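Local atomic coordinates of congerin-2 (Conger myriaster, PDB entry 1IS3), a protein that binds beta-galactosides such as lactose as a homodimeric galectin of the conger eel, with a physiological role that is not yet known. Residues I41-D46 against L58-L63; Q71-K76 against E108-N113; G21-N26 against F80-H85. All coordinates share one frame; numbering follows the deposited sequence.

Contact 1 of 3, residues I41-D46 against L58-L63; sequences IAMHMD and LVLNSL. With GAL (beta-D-galactopyranose), chain B.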
loop_
_atom_site.group_PDB
_atom_site.type_symbol
_atom_site.label_atom_id
_atom_site.label_comp_id
_atom_site.label_asym_id
_atom_site.label_seq_id
_atom_site.Cartn_x
_atom_site.Cartn_y
_atom_site.Cartn_z
ATOM N N ILE A 41 -0.698 4.485 17.164
ATOM C CA ILE A 41 -1.839 4.213 16.278
ATOM C C ILE A 41 -2.935 5.191 16.645
ATOM O O ILE A 41 -3.401 5.223 17.802
ATOM C CB ILE A 41 -2.351 2.728 16.460
ATOM C CG1 ILE A 41 -1.236 1.725 16.118
ATOM C CG2 ILE A 41 -3.537 2.468 15.535
ATOM C CD1 ILE A 41 -1.563 0.288 16.550
ATOM N N ALA A 42 -3.330 6.004 15.682
ATOM C CA ALA A 42 -4.384 6.982 15.913
ATOM C C ALA A 42 -5.801 6.351 15.862
ATOM O O ALA A 42 -6.736 6.766 16.568
ATOM C CB ALA A 42 -4.305 8.095 14.857
ATOM N N MET A 43 -5.980 5.316 15.035
ATOM C CA MET A 43 -7.272 4.657 14.957
ATOM C C MET A 43 -6.991 3.159 14.808
ATOM O O MET A 43 -6.431 2.736 13.786
ATOM C CB MET A 43 -8.032 5.199 13.751
ATOM C CG MET A 43 -9.543 4.899 13.715
ATOM S SD MET A 43 -9.926 3.162 13.495
ATOM C CE MET A 43 -9.384 2.877 11.828
ATOM N N HIS A 44 -7.253 2.400 15.873
ATOM C CA HIS A 44 -7.200 0.949 15.889
ATOM C C HIS A 44 -8.655 0.447 15.801
ATOM O O HIS A 44 -9.432 0.835 16.668
ATOM C CB HIS A 44 -6.539 0.487 17.193
ATOM C CG HIS A 44 -6.642 -1.022 17.518
ATOM N ND1 HIS A 44 -5.965 -2.034 16.978
ATOM C CD2 HIS A 44 -7.409 -1.593 18.535
ATOM C CE1 HIS A 44 -6.252 -3.164 17.595
ATOM N NE2 HIS A 44 -7.126 -2.884 18.535
ATOM N N MET A 45 -9.073 -0.384 14.844
ATOM C CA MET A 45 -10.432 -0.874 14.753
ATOM C C MET A 45 -10.299 -2.400 14.827
ATOM O O MET A 45 -9.845 -3.075 13.875
ATOM C CB MET A 45 -10.970 -0.420 13.437
ATOM C CG MET A 45 -12.351 -0.942 13.223
ATOM S SD MET A 45 -12.882 -0.455 11.554
ATOM C CE MET A 45 -14.586 -0.512 11.959
ATOM N N ASP A 46 -10.645 -2.988 15.966
ATOM C CA ASP A 46 -10.486 -4.401 16.172
ATOM C C ASP A 46 -11.824 -5.099 15.964
ATOM O O ASP A 46 -12.872 -4.630 16.425
ATOM C CB ASP A 46 -9.942 -4.596 17.578
ATOM C CG ASP A 46 -9.326 -5.956 17.809
ATOM O OD1 ASP A 46 -8.830 -6.576 16.881
ATOM O OD2 ASP A 46 -9.328 -6.421 18.944
ATOM N N LEU A 58 -17.124 -4.665 17.599
ATOM C CA LEU A 58 -16.036 -3.833 17.132
ATOM C C LEU A 58 -15.512 -3.047 18.323
ATOM O O LEU A 58 -16.308 -2.546 19.118
ATOM C CB LEU A 58 -16.459 -2.812 16.053
ATOM C CG LEU A 58 -16.772 -3.314 14.632
ATOM C CD1 LEU A 58 -17.177 -2.093 13.774
ATOM C CD2 LEU A 58 -15.588 -4.027 14.017
ATOM N N VAL A 59 -14.200 -2.939 18.480
ATOM C CA VAL A 59 -13.622 -2.139 19.547
ATOM C C VAL A 59 -12.666 -1.144 18.877
ATOM O O VAL A 59 -11.782 -1.548 18.090
ATOM C CB VAL A 59 -12.862 -3.059 20.539
ATOM C CG1 VAL A 59 -12.149 -2.233 21.624
ATOM C CG2 VAL A 59 -13.873 -4.001 21.217
ATOM N N LEU A 60 -12.832 0.151 19.158
ATOM C CA LEU A 60 -11.992 1.200 18.593
ATOM C C LEU A 60 -11.177 1.903 19.682
ATOM O O LEU A 60 -11.681 2.143 20.796
ATOM C CB LEU A 60 -12.859 2.224 17.865
ATOM C CG LEU A 60 -13.525 1.612 16.630
ATOM C CD1 LEU A 60 -14.916 1.118 17.005
ATOM C CD2 LEU A 60 -13.566 2.634 15.526
ATOM N N ASN A 61 -9.915 2.210 19.396
ATOM C CA ASN A 61 -9.068 2.876 20.373
ATOM C C ASN A 61 -7.826 3.491 19.732
ATOM O O ASN A 61 -7.619 3.335 18.521
ATOM C CB ASN A 61 -8.658 1.862 21.458
ATOM C CG ASN A 61 -8.375 2.462 22.849
ATOM O OD1 ASN A 61 -8.217 3.663 23.019
ATOM N ND2 ASN A 61 -8.257 1.657 23.884
ATOM N N SER A 62 -7.044 4.263 20.479
ATOM C CA SER A 62 -5.780 4.795 20.025
ATOM C C SER A 62 -4.720 4.264 20.984
ATOM O O SER A 62 -4.981 3.968 22.176
ATOM C CB SER A 62 -5.863 6.309 20.043
ATOM O OG SER A 62 -6.179 6.756 21.360
ATOM N N LEU A 63 -3.507 4.164 20.449
ATOM C CA LEU A 63 -2.350 3.658 21.142
ATOM C C LEU A 63 -1.306 4.751 21.074
ATOM O O LEU A 63 -0.982 5.214 19.968
ATOM C CB LEU A 63 -1.815 2.403 20.464
ATOM C CG LEU A 63 -0.549 1.774 21.016
ATOM C CD1 LEU A 63 -0.765 1.244 22.417
ATOM C CD2 LEU A 63 -0.180 0.590 20.157
HETATM C C1 GAL B . -7.031 -4.744 24.367
HETATM C C2 GAL B . -6.253 -5.595 23.370
HETATM C C3 GAL B . -5.446 -4.716 22.426
HETATM C C4 GAL B . -6.356 -3.672 21.771
HETATM C C5 GAL B . -7.082 -2.894 22.860
HETATM C C6 GAL B . -8.031 -1.867 22.302
HETATM O O2 GAL B . -5.378 -6.457 24.072
HETATM O O3 GAL B . -4.838 -5.524 21.430
HETATM O O4 GAL B . -7.300 -4.297 20.908
HETATM O O5 GAL B . -7.853 -3.791 23.681
HETATM O O6 GAL B . -8.626 -1.116 23.344
#
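His44 and Asn61 stand side by side on an antiparallel ladder, and both reach bound galactose. Their backbones form a hydrogen-bonded pair. His44 N donates to Asn61 O at 2.8 Å, and Asn61 N returns a bond to His44 O. Asp46 with Val59 and Ile41 with Leu63 are paired in the same way. The register slips by one between Ile41 and His44. Ala42 and Met43 both face Val34 there, which makes a classic beta bulge.

The His44 side chain can be followed outward. Its CB lies 3.3 Å from Asn61 O. CG is anti to the backbone N (chi1 168°), which sends the ring along the sugar-binding face. CD2 passes 3.6 Å from GAL O4. NE2 makes the hydrogen bond to GAL O4 at 2.8 Å, with the sugar oxygen near the ring plane. ND1 is bonded to Asn33 OD1, which would fix the ring's rotation. Asn61 ND2 gives GAL O6 an almost straight hydrogen bond of 2.8 Å (173° at the hydrogen). The other amide atom, OD1, accepts from Arg112. Asp46 comes less close to the sugar, and its OD2 is held by Arg29 and Arg48. These residues form part of the galectin carbohydrate site seen occupied here.

The reverse face is apolar. Met45 is extended, and its CE meets Leu58 CD1 at 3.5 Å. Met43 SD lies 4.2 Å from Leu60 CD2. Met43, Met45 and Leu60 pack on strands 96-100 and 106-110 of the second sheet, in the core of the sandwich. Within its own sheet the hairpin is flanked by strand 29-34 beside 41-46 and by strand 68-75 beside 58-63.

Contact 2 of 3, residues Q71-K76 against E108-N113; sequences QEERSK and EFPNRN. With BGC (beta-D-glucopyranose), chain C; GAL (beta-D-galactopyranose), chain B.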
loop_
_atom_site.group_PDB
_atom_site.type_symbol
_atom_site.label_atom_id
_atom_site.label_comp_id
_atom_site.label_asym_id
_atom_site.label_seq_id
_atom_site.Cartn_x
_atom_site.Cartn_y
_atom_site.Cartn_z
ATOM N N GLN A 71 -8.964 5.340 25.891
ATOM C CA GLN A 71 -10.308 4.905 26.239
ATOM C C GLN A 71 -10.937 4.179 25.030
ATOM O O GLN A 71 -11.035 4.728 23.935
ATOM C CB GLN A 71 -11.058 6.167 26.632
ATOM C CG GLN A 71 -12.499 5.973 27.053
ATOM C CD GLN A 71 -13.559 6.784 26.265
ATOM O OE1 GLN A 71 -13.816 7.985 26.498
ATOM N NE2 GLN A 71 -14.272 6.146 25.320
ATOM N N GLU A 72 -11.366 2.934 25.216
ATOM C CA GLU A 72 -12.063 2.149 24.177
ATOM C C GLU A 72 -13.462 2.654 23.860
ATOM O O GLU A 72 -14.189 3.100 24.768
ATOM C CB GLU A 72 -12.358 0.710 24.535
ATOM C CG GLU A 72 -11.170 -0.030 24.996
ATOM C CD GLU A 72 -11.440 -1.501 25.232
ATOM O OE1 GLU A 72 -12.543 -1.912 25.605
ATOM O OE2 GLU A 72 -10.490 -2.230 25.037
ATOM N N GLU A 73 -13.861 2.569 22.606
ATOM C CA GLU A 73 -15.218 2.827 22.178
ATOM C C GLU A 73 -15.637 1.527 21.552
ATOM O O GLU A 73 -14.811 0.825 20.958
ATOM C CB GLU A 73 -15.250 3.954 21.170
ATOM C CG GLU A 73 -15.118 5.215 22.060
ATOM C CD GLU A 73 -15.313 6.596 21.446
ATOM O OE1 GLU A 73 -14.778 7.573 22.012
ATOM O OE2 GLU A 73 -15.990 6.697 20.411
ATOM N N ARG A 74 -16.876 1.109 21.775
ATOM C CA ARG A 74 -17.371 -0.161 21.236
ATOM C C ARG A 74 -18.592 -0.034 20.348
ATOM O O ARG A 74 -19.388 0.890 20.531
ATOM C CB ARG A 74 -17.706 -1.114 22.365
ATOM C CG ARG A 74 -16.427 -1.587 23.040
ATOM C CD ARG A 74 -16.577 -1.974 24.506
ATOM N NE ARG A 74 -15.341 -2.573 25.008
ATOM C CZ ARG A 74 -15.103 -3.882 24.823
ATOM N NH1 ARG A 74 -15.999 -4.644 24.185
ATOM N NH2 ARG A 74 -13.969 -4.440 25.264
ATOM N N SER A 75 -18.719 -0.893 19.325
ATOM C CA SER A 75 -19.882 -0.885 18.489
ATOM C C SER A 75 -20.258 -2.333 18.328
ATOM O O SER A 75 -19.480 -3.251 18.179
ATOM C CB SER A 75 -19.604 -0.282 17.128
ATOM O OG SER A 75 -20.761 -0.343 16.313
ATOM N N LYS A 76 -21.554 -2.447 18.202
ATOM C CA LYS A 76 -22.310 -3.675 18.112
ATOM C C LYS A 76 -22.568 -3.951 16.622
ATOM O O LYS A 76 -23.101 -4.994 16.251
ATOM C CB LYS A 76 -23.566 -3.386 18.963
ATOM C CG LYS A 76 -24.328 -2.013 18.606
ATOM C CD LYS A 76 -23.700 -0.560 18.887
ATOM C CE LYS A 76 -23.990 0.469 17.771
ATOM N NZ LYS A 76 -23.028 1.568 17.673
ATOM N N GLU A 108 -18.082 6.281 13.688
ATOM C CA GLU A 108 -17.238 7.470 13.754
ATOM C C GLU A 108 -16.382 7.353 15.007
ATOM O O GLU A 108 -16.847 6.804 16.021
ATOM C CB GLU A 108 -18.047 8.752 13.858
ATOM C CG GLU A 108 -18.875 9.102 12.637
ATOM C CD GLU A 108 -20.095 8.214 12.417
ATOM O OE1 GLU A 108 -20.850 8.000 13.377
ATOM O OE2 GLU A 108 -20.281 7.712 11.298
ATOM N N PHE A 109 -15.155 7.837 15.034
ATOM C CA PHE A 109 -14.284 7.709 16.193
ATOM C C PHE A 109 -13.503 9.020 16.223
ATOM O O PHE A 109 -13.124 9.491 15.149
ATOM C CB PHE A 109 -13.378 6.508 15.969
ATOM C CG PHE A 109 -12.363 6.299 17.073
ATOM C CD1 PHE A 109 -12.772 5.823 18.317
ATOM C CD2 PHE A 109 -11.007 6.587 16.822
ATOM C CE1 PHE A 109 -11.807 5.638 19.308
ATOM C CE2 PHE A 109 -10.053 6.399 17.820
ATOM C CZ PHE A 109 -10.457 5.925 19.057
ATOM N N PRO A 110 -13.286 9.720 17.338
ATOM C CA PRO A 110 -12.544 10.969 17.368
ATOM C C PRO A 110 -11.087 10.846 16.885
ATOM O O PRO A 110 -10.369 9.865 17.137
ATOM C CB PRO A 110 -12.637 11.408 18.825
ATOM C CG PRO A 110 -12.691 10.103 19.569
ATOM C CD PRO A 110 -13.630 9.276 18.697
ATOM N N ASN A 111 -10.651 11.906 16.219
ATOM C CA ASN A 111 -9.241 12.059 15.848
ATOM C C ASN A 111 -8.615 12.737 17.069
ATOM O O ASN A 111 -8.502 13.965 17.139
ATOM C CB ASN A 111 -9.146 12.948 14.625
ATOM C CG ASN A 111 -7.748 13.155 14.097
ATOM O OD1 ASN A 111 -7.610 13.582 12.956
ATOM N ND2 ASN A 111 -6.672 12.873 14.782
ATOM N N ARG A 112 -8.200 11.949 18.043
ATOM C CA ARG A 112 -7.739 12.428 19.337
ATOM C C ARG A 112 -6.499 13.292 19.317
ATOM O O ARG A 112 -6.357 14.226 20.113
ATOM C CB ARG A 112 -7.500 11.228 20.233
ATOM C CG ARG A 112 -8.823 10.553 20.576
ATOM C CD ARG A 112 -8.619 9.244 21.319
ATOM N NE ARG A 112 -9.883 8.740 21.844
ATOM C CZ ARG A 112 -10.054 7.508 22.321
ATOM N NH1 ARG A 112 -11.265 7.186 22.761
ATOM N NH2 ARG A 112 -9.079 6.611 22.330
ATOM N N ASN A 113 -5.557 13.069 18.412
ATOM C CA ASN A 113 -4.381 13.927 18.394
ATOM C C ASN A 113 -4.527 15.091 17.441
ATOM O O ASN A 113 -3.622 15.908 17.350
ATOM C CB ASN A 113 -3.129 13.188 17.963
ATOM C CG ASN A 113 -2.918 11.820 18.553
ATOM O OD1 ASN A 113 -2.297 11.015 17.845
ATOM N ND2 ASN A 113 -3.435 11.412 19.715
HETATM C C2 BGC C . -10.577 -4.835 27.586
HETATM C C3 BGC C . -9.958 -5.329 26.280
HETATM C C4 BGC C . -8.464 -5.025 26.283
HETATM C C5 BGC C . -7.811 -5.645 27.531
HETATM C C6 BGC C . -6.345 -5.289 27.662
HETATM C C1 BGC C . -9.860 -5.501 28.757
HETATM O O1 BGC C . -10.386 -5.026 29.950
HETATM O O2 BGC C . -11.961 -5.154 27.623
HETATM O O3 BGC C . -10.586 -4.698 25.179
HETATM O O4 BGC C . -7.861 -5.580 25.100
HETATM O O5 BGC C . -8.466 -5.168 28.724
HETATM O O6 BGC C . -6.166 -3.879 27.678
HETATM C C1 GAL B . -7.031 -4.744 24.367
HETATM C C2 GAL B . -6.253 -5.595 23.370
HETATM C C3 GAL B . -5.446 -4.716 22.426
HETATM C C4 GAL B . -6.356 -3.672 21.771
HETATM C C5 GAL B . -7.082 -2.894 22.860
HETATM C C6 GAL B . -8.031 -1.867 22.302
HETATM O O2 GAL B . -5.378 -6.457 24.072
HETATM O O3 GAL B . -4.838 -5.524 21.430
HETATM O O4 GAL B . -7.300 -4.297 20.908
HETATM O O5 GAL B . -7.853 -3.791 23.681
HETATM O O6 GAL B . -8.626 -1.116 23.344
HETATM O O HOH W 1 -16.444 4.832 17.990
#
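Arg112 reaches Gln71 from the loop that follows strand 106-110 of the opposite sheet of the galectin beta-sandwich. The strand parts of the two segments, 73-75 and 108-110, run antiparallel with axes 9.2 Å apart, so side chains bridge them. The firm part is at the guanidinium. Arg112 NH1 donates to Gln71 O at 2.7 Å, with the oxygen in the guanidinium plane. NH2 adds a weak bond to the same oxygen. NH2 also binds Ser62 OG, which ties it to strand 57-64. Phe109 CZ sits over the centre of one guanidinium face, 3.6 Å above the plane.

The Glu73 side is looser. Its extended chain points tip to tip at Arg112, but the salt bridge from OE1 to NH1 is long. OE2 lies 3.9 Å from both Phe109 CD1 and Pro110 CD. A water fills in beyond, donating to Glu73 OE2 and to Glu108 O.

Glu72 turns away from this bridge toward the lactose. In one conformer of Arg74 the guanidinium bridges Glu72 OE1, but a second conformer makes this contact doubtful. The other oxygen faces both sugar rings. BGC O3 also approaches it, at a distance too short to be relied on. Glu72 OE2 accepts a hydrogen bond from GAL O6 at 2.8 Å.

Contact 3 of 3, residues G21-N26 against F80-H85; sequences GVVNSN and FTKGDH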
loop_
_atom_site.group_PDB
_atom_site.type_symbol
_atom_site.label_atom_id
_atom_site.label_comp_id
_atom_site.label_asym_id
_atom_site.label_seq_id
_atom_site.Cartn_x
_atom_site.Cartn_y
_atom_site.Cartn_z
ATOM N N GLY A 21 -10.672 -7.454 1.929
ATOM C CA GLY A 21 -9.972 -8.607 2.382
ATOM C C GLY A 21 -10.915 -9.742 2.721
ATOM O O GLY A 21 -12.094 -9.739 2.360
ATOM N N VAL A 22 -10.333 -10.726 3.388
ATOM C CA VAL A 22 -11.036 -11.959 3.707
ATOM C C VAL A 22 -10.714 -12.314 5.150
ATOM O O VAL A 22 -9.537 -12.292 5.559
ATOM C CB VAL A 22 -10.574 -13.172 2.819
ATOM C CG1 VAL A 22 -11.486 -14.385 3.095
ATOM C CG2 VAL A 22 -10.617 -12.823 1.352
ATOM N N VAL A 23 -11.752 -12.628 5.927
ATOM C CA VAL A 23 -11.561 -13.059 7.308
ATOM C C VAL A 23 -11.186 -14.546 7.348
ATOM O O VAL A 23 -11.789 -15.349 6.635
ATOM C CB VAL A 23 -12.849 -12.816 8.107
ATOM C CG1 VAL A 23 -12.619 -13.196 9.557
ATOM C CG2 VAL A 23 -13.287 -11.364 7.987
ATOM N N ASN A 24 -10.213 -14.960 8.139
ATOM C CA ASN A 24 -9.861 -16.364 8.233
ATOM C C ASN A 24 -11.003 -17.168 8.800
ATOM O O ASN A 24 -11.794 -16.643 9.596
ATOM C CB ASN A 24 -8.707 -16.631 9.159
ATOM C CG ASN A 24 -7.389 -16.007 8.743
ATOM O OD1 ASN A 24 -6.423 -16.082 9.512
ATOM N ND2 ASN A 24 -7.216 -15.371 7.599
ATOM N N SER A 25 -11.090 -18.457 8.435
ATOM C CA SER A 25 -12.088 -19.374 8.986
ATOM C C SER A 25 -11.371 -19.481 10.367
ATOM O O SER A 25 -10.141 -19.436 10.512
ATOM C CB SER A 25 -11.953 -20.758 8.395
ATOM O OG SER A 25 -12.242 -20.602 7.016
ATOM N N ASN A 26 -12.108 -19.655 11.424
ATOM C CA ASN A 26 -11.607 -19.749 12.786
ATOM C C ASN A 26 -10.919 -18.539 13.392
ATOM O O ASN A 26 -10.212 -18.635 14.400
ATOM C CB ASN A 26 -10.734 -21.009 12.988
ATOM C CG ASN A 26 -11.386 -22.297 12.461
ATOM O OD1 ASN A 26 -12.596 -22.521 12.583
ATOM N ND2 ASN A 26 -10.598 -23.135 11.800
ATOM N N PHE A 80 -19.787 -9.118 9.764
ATOM C CA PHE A 80 -18.602 -9.833 9.342
ATOM C C PHE A 80 -18.861 -11.307 9.552
ATOM O O PHE A 80 -19.485 -11.663 10.560
ATOM C CB PHE A 80 -17.370 -9.425 10.183
ATOM C CG PHE A 80 -17.079 -7.945 10.070
ATOM C CD1 PHE A 80 -16.406 -7.452 8.953
ATOM C CD2 PHE A 80 -17.562 -7.064 11.042
ATOM C CE1 PHE A 80 -16.234 -6.062 8.805
ATOM C CE2 PHE A 80 -17.384 -5.695 10.883
ATOM C CZ PHE A 80 -16.729 -5.187 9.772
ATOM N N THR A 81 -18.395 -12.157 8.643
ATOM C CA THR A 81 -18.487 -13.583 8.802
ATOM C C THR A 81 -17.116 -14.209 8.584
ATOM O O THR A 81 -16.417 -13.851 7.628
ATOM C CB THR A 81 -19.509 -14.148 7.797
ATOM O OG1 THR A 81 -20.756 -13.548 8.109
ATOM C CG2 THR A 81 -19.663 -15.662 7.881
ATOM N N LYS A 82 -16.694 -15.137 9.441
ATOM C CA LYS A 82 -15.442 -15.863 9.237
ATOM C C LYS A 82 -15.455 -16.603 7.888
ATOM O O LYS A 82 -16.474 -17.198 7.521
ATOM C CB LYS A 82 -15.242 -16.883 10.354
ATOM C CG LYS A 82 -14.982 -16.229 11.718
ATOM C CD LYS A 82 -14.725 -17.212 12.871
ATOM C CE LYS A 82 -16.017 -17.887 13.294
ATOM N NZ LYS A 82 -15.793 -18.864 14.341
ATOM N N GLY A 83 -14.341 -16.522 7.153
ATOM C CA GLY A 83 -14.186 -17.126 5.845
ATOM C C GLY A 83 -14.692 -16.230 4.709
ATOM O O GLY A 83 -14.501 -16.558 3.515
ATOM N N ASP A 84 -15.324 -15.097 5.010
ATOM C CA ASP A 84 -15.902 -14.227 4.002
ATOM C C ASP A 84 -15.140 -12.930 3.772
ATOM O O ASP A 84 -14.336 -12.509 4.591
ATOM C CB ASP A 84 -17.342 -13.903 4.391
ATOM C CG ASP A 84 -18.323 -15.078 4.256
ATOM O OD1 ASP A 84 -19.508 -14.888 4.567
ATOM O OD2 ASP A 84 -17.940 -16.167 3.817
ATOM N N HIS A 85 -15.416 -12.293 2.634
ATOM C CA HIS A 85 -14.826 -11.017 2.273
ATOM C C HIS A 85 -15.434 -9.856 3.049
ATOM O O HIS A 85 -16.573 -9.937 3.549
ATOM C CB HIS A 85 -15.032 -10.695 0.795
ATOM C CG HIS A 85 -14.253 -11.669 -0.053
ATOM N ND1 HIS A 85 -13.126 -11.491 -0.740
ATOM C CD2 HIS A 85 -14.626 -12.986 -0.215
ATOM C CE1 HIS A 85 -12.800 -12.645 -1.302
ATOM N NE2 HIS A 85 -13.714 -13.546 -0.975
HETATM O O HOH W 2 -11.924 -8.998 -0.912
#
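A type II beta turn, Thr81 to Asp84, leads into strand 85-92 and packs against the end of strand 17-23. Val22 and His85 form an antiparallel non-hydrogen-bonded pair there, with CA atoms 4.2 Å apart. Their side chains lie side by side and point the same way. Val22 CG2 is anti to the carbonyl carbon and sits over one face of the His85 ring, 3.7 Å from its centroid. This is a CH-pi contact, offset toward the rim near CE1. A water in the ring plane is bonded to His85 ND1.

Two backbone bonds fix the turn to the strand end. Val23 N donates to Asp84 O at 2.9 Å in a nearly straight bond (171°). Val23 O accepts from Gly83 N, also at 2.9 Å, but this bond is bent and the donor stands above the carbonyl plane. Gly83 has a positive phi (86°), which favours glycine at this point of the turn. The turn is closed by Asp84 N bonding to Thr81 O.

Val23 points into the turn. Its CB lies 3.7 Å from Thr81 O, and its CG1 is 3.9 Å from Lys82 CA. Farther out, Lys82 CB lies 3.5 Å from Asn24 O, and the lysine chain runs on past Asn26 at the surface.

Val23 and Lys82 also touch Phe49, and Val23 touches Phe86. Across the strand Val22 packs on Arg128 and Thr130. Strand 17-23 thus lies between strands 85-92 and 127-134 in the five-stranded sheet.

Contact 1 is buried, contact 2 lies at the surface, and contact 3 is partly buried at a strand end. Contacts 1 and 2 share the lactose site and meet through neighbouring strands 57-64 and 68-75, where Leu60 N probably bonds to Glu73 O. Contact 1 is a backbone ladder within one sheet, broken by a bulge. Contact 2 instead joins the two sheets through an arginine on a backbone carbonyl, a long salt bridge and a water. Contact 3 is about 20 Å from contact 1, centre to centre, and away from the sugar. It relies on a turn, two backbone bonds and a valine over a histidine ring. Leu58 CD2 still touches Phe80 CE2 at 4.0 Å, linking contacts 1 and 3.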